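Local coordinates for tail protein, 43 kDa (Neisseria meningitidis MC58, PDB 3D37) that is of unknown function but probably forms part of a phage-type tail baseplate, at residues Pro52-Asp64 with Val68-Lys80. Sequence-based numbering, arbitrary orientation.
Sequences PDLSGESCEVVID and VMTGIIGSQRHGK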
ATOM      1  N   PRO A  52      16.527  29.364   2.331  1.00 51.41           N
ATOM      2  CA  PRO A  52      16.381  30.673   1.698  1.00 51.01           C
ATOM      3  C   PRO A  52      15.035  30.810   0.932  1.00 50.36           C
ATOM      4  O   PRO A  52      14.662  29.906   0.198  1.00 50.01           O
ATOM      5  CB  PRO A  52      17.577  30.703   0.736  1.00 51.00           C
ATOM      6  CG  PRO A  52      17.810  29.225   0.367  1.00 51.93           C
ATOM      7  CD  PRO A  52      17.106  28.362   1.403  1.00 51.79           C
ATOM      8  N   ASP A  53      14.308  31.906   1.110  1.00 50.12           N
ATOM      9  CA  ASP A  53      13.072  32.111   0.320  1.00 49.58           C
ATOM     10  C   ASP A  53      13.356  32.593  -1.129  1.00 48.78           C
ATOM     11  O   ASP A  53      13.729  33.752  -1.360  1.00 49.39           O
ATOM     12  CB  ASP A  53      12.081  33.054   1.018  1.00 49.94           C
ATOM     13  CG  ASP A  53      10.749  33.222   0.225  1.00 50.41           C
ATOM     14  OD1 ASP A  53      10.321  32.301  -0.493  1.00 49.88           O
ATOM     15  OD2 ASP A  53      10.116  34.290   0.324  1.00 53.02           O
ATOM     16  N   LEU A  54      13.140  31.691  -2.087  1.00 47.28           N
ATOM     17  CA  LEU A  54      13.340  31.974  -3.505  1.00 45.95           C
ATOM     18  C   LEU A  54      12.018  32.291  -4.211  1.00 44.69           C
ATOM     19  O   LEU A  54      12.021  32.523  -5.390  1.00 43.24           O
ATOM     20  CB  LEU A  54      14.018  30.787  -4.223  1.00 45.80           C
ATOM     21  CG  LEU A  54      15.294  30.185  -3.637  1.00 44.90           C
ATOM     22  CD1 LEU A  54      15.657  28.912  -4.357  1.00 45.87           C
ATOM     23  CD2 LEU A  54      16.439  31.172  -3.684  1.00 46.93           C
ATOM     24  N   SER A  55      10.897  32.304  -3.489  1.00 43.87           N
ATOM     25  CA  SER A  55       9.610  32.575  -4.114  1.00 43.13           C
ATOM     26  C   SER A  55       9.620  33.976  -4.675  1.00 41.74           C
ATOM     27  O   SER A  55      10.119  34.928  -4.044  1.00 41.47           O
ATOM     28  CB  SER A  55       8.423  32.381  -3.142  1.00 42.85           C
ATOM     29  OG  SER A  55       8.520  33.272  -2.017  1.00 45.20           O
ATOM     30  N   GLY A  56       9.095  34.088  -5.893  1.00 39.70           N
ATOM     31  CA  GLY A  56       9.062  35.326  -6.596  1.00 38.72           C
ATOM     32  C   GLY A  56      10.339  35.675  -7.316  1.00 37.91           C
ATOM     33  O   GLY A  56      10.375  36.700  -7.967  1.00 39.38           O
ATOM     34  N   GLU A  57      11.376  34.849  -7.204  1.00 37.42           N
ATOM     35  CA  GLU A  57      12.667  35.080  -7.892  1.00 36.82           C
ATOM     36  C   GLU A  57      12.628  34.573  -9.340  1.00 35.22           C
ATOM     37  O   GLU A  57      11.965  33.597  -9.643  1.00 34.58           O
ATOM     38  CB  GLU A  57      13.800  34.321  -7.186  1.00 37.68           C
ATOM     39  CG  GLU A  57      14.178  34.824  -5.813  1.00 40.94           C
ATOM     40  CD  GLU A  57      14.660  36.215  -5.863  1.00 47.97           C
ATOM     41  OE1 GLU A  57      15.381  36.537  -6.825  1.00 52.96           O
ATOM     42  OE2 GLU A  57      14.279  37.020  -4.980  1.00 54.33           O
ATOM     43  N   SER A  58      13.372  35.240 -10.206  1.00 34.25           N
ATOM     44  CA  SER A  58      13.545  34.841 -11.576  1.00 34.06           C
ATOM     45  C   SER A  58      14.463  33.646 -11.615  1.00 32.78           C
ATOM     46  O   SER A  58      15.379  33.551 -10.825  1.00 31.76           O
ATOM     47  CB  SER A  58      14.184  35.968 -12.383  1.00 34.38           C
ATOM     48  OG  SER A  58      13.204  36.914 -12.656  1.00 38.01           O
ATOM     49  N   CYS A  59      14.203  32.711 -12.514  1.00 31.58           N
ATOM     50  CA  CYS A  59      15.047  31.515 -12.563  1.00 31.05           C
ATOM     51  C   CYS A  59      15.206  30.960 -13.974  1.00 29.79           C
ATOM     52  O   CYS A  59      14.485  31.309 -14.877  1.00 29.15           O
ATOM     53  CB  CYS A  59      14.525  30.424 -11.623  1.00 30.54           C
ATOM     54  SG  CYS A  59      12.926  29.705 -12.079  1.00 32.76           S
ATOM     55  N   GLU A  60      16.158  30.065 -14.102  1.00 30.21           N
ATOM     56  CA  GLU A  60      16.333  29.273 -15.308  1.00 31.12           C
ATOM     57  C   GLU A  60      16.458  27.833 -14.893  1.00 29.98           C
ATOM     58  O   GLU A  60      17.046  27.517 -13.854  1.00 30.47           O
ATOM     59  CB  GLU A  60      17.574  29.749 -16.101  1.00 30.94           C
ATOM     60  CG  GLU A  60      17.356  31.096 -16.723  1.00 30.64           C
ATOM     61  CD  GLU A  60      18.669  31.788 -17.141  1.00 34.21           C
ATOM     62  OE1 GLU A  60      19.679  31.577 -16.479  1.00 36.60           O
ATOM     63  OE2 GLU A  60      18.685  32.544 -18.140  1.00 36.62           O
ATOM     64  N   VAL A  61      15.849  26.949 -15.680  1.00 29.42           N
ATOM     65  CA  VAL A  61      15.953  25.554 -15.425  1.00 27.93           C
ATOM     66  C   VAL A  61      17.024  25.066 -16.401  1.00 28.61           C
ATOM     67  O   VAL A  61      16.982  25.391 -17.551  1.00 28.62           O
ATOM     68  CB  VAL A  61      14.611  24.838 -15.607  1.00 28.17           C
ATOM     69  CG1 VAL A  61      14.799  23.220 -15.419  1.00 22.78           C
ATOM     70  CG2 VAL A  61      13.520  25.483 -14.666  1.00 30.05           C
ATOM     71  N   VAL A  62      18.022  24.339 -15.917  1.00 29.74           N
ATOM     72  CA  VAL A  62      19.174  24.015 -16.764  1.00 30.10           C
ATOM     73  C   VAL A  62      19.434  22.514 -16.666  1.00 29.90           C
ATOM     74  O   VAL A  62      19.456  21.946 -15.585  1.00 28.89           O
ATOM     75  CB  VAL A  62      20.448  24.840 -16.352  1.00 31.61           C
ATOM     76  CG1 VAL A  62      21.552  24.770 -17.449  1.00 30.69           C
ATOM     77  CG2 VAL A  62      20.094  26.293 -16.106  1.00 30.57           C
ATOM     78  N   ILE A  63      19.609  21.884 -17.809  1.00 29.96           N
ATOM     79  CA  ILE A  63      20.007  20.480 -17.877  1.00 31.08           C
ATOM     80  C   ILE A  63      21.338  20.428 -18.653  1.00 31.62           C
ATOM     81  O   ILE A  63      21.394  20.860 -19.795  1.00 32.57           O
ATOM     82  CB  ILE A  63      18.930  19.603 -18.591  1.00 31.34           C
ATOM     83  CG1 ILE A  63      17.541  19.787 -17.931  1.00 30.81           C
ATOM     84  CG2 ILE A  63      19.408  18.075 -18.689  1.00 29.45           C
ATOM     85  CD1 ILE A  63      16.440  18.889 -18.455  1.00 30.53           C
ATOM     86  N   ASP A  64      22.375  19.907 -18.012  1.00 32.82           N
ATOM     87  CA  ASP A  64      23.739  19.781 -18.588  1.00 34.22           C
ATOM     88  C   ASP A  64      24.142  21.067 -19.231  1.00 34.19           C
ATOM     89  O   ASP A  64      24.589  21.063 -20.374  1.00 34.77           O
ATOM     90  CB  ASP A  64      23.828  18.653 -19.646  1.00 35.15           C
ATOM     91  CG  ASP A  64      23.735  17.291 -19.063  1.00 37.26           C
ATOM     92  OD1 ASP A  64      24.085  17.120 -17.858  1.00 40.92           O
ATOM     93  OD2 ASP A  64      23.344  16.367 -19.831  1.00 42.61           O
ATOM     94  N   VAL A  68      16.536  25.035 -20.368  1.00 29.01           N
ATOM     95  CA  VAL A  68      15.325  24.438 -20.943  1.00 27.58           C
ATOM     96  C   VAL A  68      14.052  25.262 -20.661  1.00 27.15           C
ATOM     97  O   VAL A  68      13.005  25.064 -21.308  1.00 27.48           O
ATOM     98  CB  VAL A  68      15.193  22.899 -20.533  1.00 28.05           C
ATOM     99  CG1 VAL A  68      16.472  22.109 -20.954  1.00 28.41           C
ATOM    100  CG2 VAL A  68      14.990  22.685 -19.036  1.00 24.79           C
ATOM    101  N   MET A  69      14.141  26.209 -19.739  1.00 26.51           N
ATOM    102  CA  MET A  69      12.997  27.056 -19.371  1.00 27.13           C
ATOM    103  C   MET A  69      13.488  28.272 -18.608  1.00 26.60           C
ATOM    104  O   MET A  69      14.392  28.158 -17.781  1.00 26.59           O
ATOM    105  CB  MET A  69      11.979  26.272 -18.499  1.00 27.30           C
ATOM    106  CG  MET A  69      10.578  26.919 -18.334  1.00 27.36           C
ATOM    107  SD  MET A  69       9.397  25.829 -17.365  1.00 23.27           S
ATOM    108  CE  MET A  69       9.197  24.482 -18.502  1.00 27.69           C
ATOM    109  N   THR A  70      12.840  29.405 -18.873  1.00 27.88           N
ATOM    110  CA  THR A  70      13.091  30.670 -18.218  1.00 28.17           C
ATOM    111  C   THR A  70      11.783  31.077 -17.559  1.00 28.42           C
ATOM    112  O   THR A  70      10.758  31.120 -18.205  1.00 30.38           O
ATOM    113  CB  THR A  70      13.609  31.754 -19.276  1.00 27.99           C
ATOM    114  OG1 THR A  70      14.722  31.192 -19.986  1.00 28.79           O
ATOM    115  CG2 THR A  70      14.043  33.076 -18.602  1.00 28.27           C
ATOM    116  N   GLY A  71      11.796  31.359 -16.266  1.00 29.29           N
ATOM    117  CA  GLY A  71      10.563  31.684 -15.561  1.00 29.34           C
ATOM    118  C   GLY A  71      10.736  32.292 -14.188  1.00 29.13           C
ATOM    119  O   GLY A  71      11.737  32.894 -13.893  1.00 27.81           O
ATOM    120  N   ILE A  72       9.739  32.073 -13.342  1.00 29.73           N
ATOM    121  CA  ILE A  72       9.633  32.724 -12.053  1.00 29.85           C
ATOM    122  C   ILE A  72       9.167  31.648 -11.090  1.00 29.96           C
ATOM    123  O   ILE A  72       8.221  30.914 -11.377  1.00 29.60           O
ATOM    124  CB  ILE A  72       8.598  33.948 -12.048  1.00 30.07           C
ATOM    125  CG1 ILE A  72       9.010  35.020 -13.046  1.00 32.10           C
ATOM    126  CG2 ILE A  72       8.508  34.652 -10.658  1.00 28.43           C
ATOM    127  CD1 ILE A  72       8.605  34.693 -14.440  1.00 39.19           C
ATOM    128  N   ILE A  73       9.837  31.572  -9.947  1.00 29.97           N
ATOM    129  CA  ILE A  73       9.406  30.699  -8.840  1.00 30.54           C
ATOM    130  C   ILE A  73       8.131  31.331  -8.253  1.00 30.87           C
ATOM    131  O   ILE A  73       8.126  32.493  -7.783  1.00 30.92           O
ATOM    132  CB  ILE A  73      10.510  30.529  -7.814  1.00 30.25           C
ATOM    133  CG1 ILE A  73      11.726  29.882  -8.514  1.00 32.28           C
ATOM    134  CG2 ILE A  73      10.087  29.596  -6.570  1.00 29.68           C
ATOM    135  CD1 ILE A  73      12.897  29.771  -7.650  1.00 31.15           C
ATOM    136  N   GLY A  74       7.031  30.597  -8.367  1.00 30.69           N
ATOM    137  CA  GLY A  74       5.768  31.063  -7.867  1.00 31.51           C
ATOM    138  C   GLY A  74       5.550  30.671  -6.435  1.00 32.49           C
ATOM    139  O   GLY A  74       4.850  31.342  -5.710  1.00 34.55           O
ATOM    140  N   SER A  75       6.098  29.551  -6.018  1.00 32.88           N
ATOM    141  CA  SER A  75       5.834  29.080  -4.693  1.00 33.02           C
ATOM    142  C   SER A  75       6.912  28.161  -4.164  1.00 31.93           C
ATOM    143  O   SER A  75       7.662  27.528  -4.908  1.00 30.02           O
ATOM    144  CB  SER A  75       4.452  28.421  -4.595  1.00 33.20           C
ATOM    145  OG  SER A  75       4.409  27.131  -5.097  1.00 34.22           O
ATOM    146  N   GLN A  76       6.997  28.142  -2.847  1.00 31.69           N
ATOM    147  CA  GLN A  76       7.999  27.357  -2.141  1.00 31.80           C
ATOM    148  C   GLN A  76       7.403  26.753  -0.897  1.00 30.44           C
ATOM    149  O   GLN A  76       6.679  27.408  -0.164  1.00 29.95           O
ATOM    150  CB  GLN A  76       9.217  28.262  -1.812  1.00 31.30           C
ATOM    151  CG  GLN A  76      10.354  27.521  -1.060  1.00 34.09           C
ATOM    152  CD  GLN A  76      11.619  28.394  -0.876  1.00 35.74           C
ATOM    153  OE1 GLN A  76      12.006  29.159  -1.748  1.00 39.07           O
ATOM    154  NE2 GLN A  76      12.237  28.278   0.281  1.00 41.85           N
ATOM    155  N   ARG A  77       7.727  25.493  -0.637  1.00 31.71           N
ATOM    156  CA  ARG A  77       7.356  24.815   0.581  1.00 32.42           C
ATOM    157  C   ARG A  77       8.585  24.198   1.312  1.00 32.84           C
ATOM    158  O   ARG A  77       9.499  23.609   0.706  1.00 30.95           O
ATOM    159  CB  ARG A  77       6.314  23.739   0.277  1.00 32.59           C
ATOM    160  CG  ARG A  77       4.999  24.253  -0.257  1.00 35.10           C
ATOM    161  CD  ARG A  77       4.310  23.261  -1.158  1.00 36.82           C
ATOM    162  NE  ARG A  77       5.096  23.129  -2.393  1.00 42.64           N
ATOM    163  CZ  ARG A  77       5.067  24.000  -3.408  1.00 41.01           C
ATOM    164  NH1 ARG A  77       4.246  25.055  -3.392  1.00 41.81           N
ATOM    165  NH2 ARG A  77       5.858  23.796  -4.435  1.00 37.70           N
ATOM    166  N   HIS A  78       8.628  24.391   2.620  1.00 33.52           N
ATOM    167  CA  HIS A  78       9.489  23.590   3.462  1.00 33.07           C
ATOM    168  C   HIS A  78       8.677  22.770   4.459  1.00 32.46           C
ATOM    169  O   HIS A  78       7.795  23.281   5.167  1.00 31.46           O
ATOM    170  CB  HIS A  78      10.540  24.455   4.183  1.00 34.49           C
ATOM    171  CG  HIS A  78      11.557  23.624   4.902  1.00 37.37           C
ATOM    172  ND1 HIS A  78      11.702  23.629   6.278  1.00 45.39           N
ATOM    173  CD2 HIS A  78      12.418  22.684   4.435  1.00 42.06           C
ATOM    174  CE1 HIS A  78      12.634  22.750   6.618  1.00 44.64           C
ATOM    175  NE2 HIS A  78      13.087  22.172   5.518  1.00 41.81           N
ATOM    176  N   GLY A  79       8.943  21.490   4.493  1.00 30.57           N
ATOM    177  CA  GLY A  79       8.275  20.587   5.406  1.00 32.15           C
ATOM    178  C   GLY A  79       9.287  19.740   6.148  1.00 32.40           C
ATOM    179  O   GLY A  79      10.269  19.295   5.545  1.00 29.66           O
ATOM    180  N   LYS A  80       9.030  19.562   7.446  1.00 32.10           N
ATOM    181  CA  LYS A  80       9.867  18.854   8.413  1.00 34.30           C
ATOM    182  C   LYS A  80       8.966  17.968   9.267  1.00 34.78           C
ATOM    183  O   LYS A  80       7.950  18.445   9.811  1.00 32.43           O
ATOM    184  CB  LYS A  80      10.403  19.854   9.444  1.00 34.96           C
ATOM    185  CG  LYS A  80      11.835  20.260   9.453  1.00 36.81           C
ATOM    186  CD  LYS A  80      12.058  21.187  10.638  1.00 36.49           C
ATOM    187  CE  LYS A  80      13.095  22.234  10.388  1.00 39.99           C
ATOM    188  NZ  LYS A  80      13.357  22.864  11.676  1.00 39.29           N
TER
HETATM  189  O   HOH W   1      17.194  32.488 -20.240  1.00 36.72           O
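Gln76 reaches across to the loop before strand 58-63 and grips its backbone with both ends of one amide. Its CB lies 4.4 Å from Ser55 CB; CG, anti to the backbone N (chi1 -180°), continues an extended chain that carries CD to the main chain of Pro52 and Leu54. There OE1 accepts from Leu54 N at 2.8 Å, while NE2 donates to Pro52 O at 2.9 Å. Pro52 O lies nearly in the plane of the Gln76 amide, while NE2 stands 41° out of the carbonyl plane of Pro52. This pair of bonds fixes the rotation of the buried amide and uses both its oxygen and its nitrogen. Asp53, between the two gripped residues, turns back on its own loop: OD1 accepts from Ser55 OG through its syn lone pair, and from Ser55 N above the carboxylate plane, closing an Asx turn.

Next along, Ile73 presses CB against Leu54 O and CD1 against Leu54 CB (3.7 Å), with CG1 3.8 Å from Cys59 SG; Phe38 adjoins both Ile73 and Cys59. Gly56 N and Glu57 O bond to Ile73 O and N, seating the type II turn Leu54-Glu57 on the strand. Beyond it, Cys59-Gly71 and Val61-Met69 are hydrogen-bonded antiparallel pairs. Val61 CG1 meets Val68 CG2 at 3.7 Å, whereas on the other face a water donates to Glu60 OE2 and Thr70 OG1, which is also hydrogen-bonded to Pro170 O. Ser75 to Lys80 pair antiparallel with a strand of a neighbouring subunit, extending this beta hairpin of the GpP-like N-terminal family, Phage_barrel clan.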